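Local coordinates for MdbA protein (Corynebacterium diphtheriae, PDB 5C00) that probably catalyses disulfide bond formation in exported proteins as a DsbA-family thiol-disulfide oxidoreductase, and is needed for pilus assembly, toxin production and virulence, at residues E200-V203 with E204-S208. Numbering follows the deposited sequence.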
loop_
_atom_site.group_PDB
_atom_site.type_symbol
_atom_site.label_atom_id
_atom_site.label_comp_id
_atom_site.label_asym_id
_atom_site.label_seq_id
_atom_site.Cartn_x
_atom_site.Cartn_y
_atom_site.Cartn_z
ATOM N N GLU A 200 1.496 -15.721 -8.574
ATOM C CA GLU A 200 0.744 -14.936 -9.560
ATOM C C GLU A 200 -0.737 -15.233 -9.535
ATOM O O GLU A 200 -1.545 -14.425 -10.030
ATOM C CB GLU A 200 1.237 -15.190 -10.971
ATOM C CG GLU A 200 2.606 -14.614 -11.231
ATOM C CD GLU A 200 3.029 -14.750 -12.685
ATOM O OE1 GLU A 200 2.160 -14.666 -13.591
ATOM O OE2 GLU A 200 4.240 -14.913 -12.931
ATOM N N THR A 201 -1.101 -16.381 -8.983
ATOM C CA THR A 201 -2.491 -16.789 -8.949
ATOM C C THR A 201 -3.049 -16.801 -7.543
ATOM O O THR A 201 -4.024 -17.493 -7.278
ATOM C CB THR A 201 -2.678 -18.186 -9.605
ATOM O OG1 THR A 201 -2.165 -19.230 -8.764
ATOM C CG2 THR A 201 -1.970 -18.244 -10.915
ATOM N N TRP A 202 -2.450 -16.023 -6.637
ATOM C CA TRP A 202 -2.877 -16.066 -5.256
ATOM C C TRP A 202 -4.343 -15.698 -5.082
ATOM O O TRP A 202 -4.983 -16.226 -4.195
ATOM C CB TRP A 202 -1.966 -15.207 -4.363
ATOM C CG TRP A 202 -2.106 -13.715 -4.467
ATOM C CD1 TRP A 202 -1.321 -12.858 -5.146
ATOM C CD2 TRP A 202 -3.079 -12.917 -3.777
ATOM N NE1 TRP A 202 -1.748 -11.548 -4.937
ATOM C CE2 TRP A 202 -2.810 -11.572 -4.078
ATOM C CE3 TRP A 202 -4.121 -13.219 -2.903
ATOM C CZ2 TRP A 202 -3.563 -10.523 -3.568
ATOM C CZ3 TRP A 202 -4.884 -12.161 -2.385
ATOM C CH2 TRP A 202 -4.597 -10.833 -2.725
ATOM N N VAL A 203 -4.857 -14.785 -5.912
ATOM C CA VAL A 203 -6.233 -14.335 -5.752
ATOM C C VAL A 203 -7.184 -15.514 -6.094
ATOM O O VAL A 203 -8.149 -15.783 -5.341
ATOM C CB VAL A 203 -6.537 -13.105 -6.624
ATOM C CG1 VAL A 203 -8.003 -12.688 -6.448
ATOM C CG2 VAL A 203 -5.600 -11.928 -6.268
ATOM N N GLU A 204 -6.860 -16.245 -7.163
ATOM C CA GLU A 204 -7.640 -17.473 -7.506
ATOM C C GLU A 204 -7.596 -18.444 -6.354
ATOM O O GLU A 204 -8.589 -19.049 -5.992
ATOM C CB GLU A 204 -7.086 -18.219 -8.713
ATOM C CG GLU A 204 -7.167 -17.520 -10.040
ATOM C CD GLU A 204 -6.372 -18.245 -11.125
ATOM O OE1 GLU A 204 -5.688 -17.535 -11.900
ATOM O OE2 GLU A 204 -6.401 -19.502 -11.197
ATOM N N GLN A 205 -6.419 -18.599 -5.785
ATOM C CA GLN A 205 -6.214 -19.516 -4.678
ATOM C C GLN A 205 -7.030 -19.098 -3.485
ATOM O O GLN A 205 -7.606 -19.934 -2.818
ATOM C CB GLN A 205 -4.764 -19.559 -4.279
ATOM C CG GLN A 205 -3.843 -20.187 -5.313
ATOM C CD GLN A 205 -2.454 -20.470 -4.768
ATOM O OE1 GLN A 205 -2.291 -21.092 -3.701
ATOM N NE2 GLN A 205 -1.436 -20.037 -5.509
ATOM N N ALA A 206 -7.104 -17.790 -3.232
ATOM C CA ALA A 206 -7.899 -17.268 -2.117
ATOM C C ALA A 206 -9.400 -17.399 -2.311
ATOM O O ALA A 206 -10.134 -17.471 -1.320
ATOM C CB ALA A 206 -7.563 -15.812 -1.874
ATOM N N THR A 207 -9.858 -17.365 -3.561
ATOM C CA THR A 207 -11.299 -17.358 -3.850
ATOM C C THR A 207 -11.767 -18.752 -4.173
ATOM O O THR A 207 -12.948 -18.953 -4.453
ATOM C CB THR A 207 -11.669 -16.388 -4.990
ATOM O OG1 THR A 207 -10.875 -16.653 -6.139
ATOM C CG2 THR A 207 -11.403 -14.962 -4.554
ATOM N N SER A 208 -10.816 -19.685 -4.054
ATOM C CA SER A 208 -10.962 -21.119 -4.220
ATOM C C SER A 208 -10.878 -21.368 -5.691
ATOM O O SER A 208 -9.855 -21.907 -6.115
ATOM C CB SER A 208 -12.228 -21.702 -3.570
ATOM O OG SER A 208 -12.068 -21.754 -2.155
ATOM O OXT SER A 208 -11.755 -20.974 -6.451
#
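The carbonyl oxygen of Val203 is gripped twice by Thr207, whose backbone N lies 2.9 Å from Val203 O and whose hydroxyl OG1 donates to the same Val203 O over 3.0 Å. Both residues lie on helix 202-207, the short C-terminal helix of the thioredoxin fold, which packs beside helix 56-74 and against the central sheet. Neither donor sits squarely in the plane of the carbonyl; the hydroxyl is tilted 30° from it. The side chain can fold back in this way because OG1 stands between the backbone N and the carbonyl carbon (chi1 53°), a rotation that turns the hydroxyl back onto the carbonyl four residues earlier.

The two preceding i to i+4 backbone bonds run from Ala206 N to Trp202 O (2.8 Å) and from Gln205 N to Thr201 O (3.0 Å). Thr201 occupies the N-cap position, but its OG1 bonds back to Gly198 O instead of capping the helix. Gln205 reaches back toward the same loop: CG, beside its own backbone N (chi1 -68°), passes 3.3 Å from Thr201 O, and the extended chain carries NE2 to Asn197 O.

On the buried side, the Trp202 indole lies among Ile47 and Val188 of the sheet and Met69 of helix 56-74. The methyl of Ala206, one turn on, touches Ile47 and Ile190 and approaches the indole obliquely, with CB 4.4 Å from Trp202 CE3. Val203 covers one face of that indole, its CG2 methyl lying 3.5 Å above the plane over the ring centre.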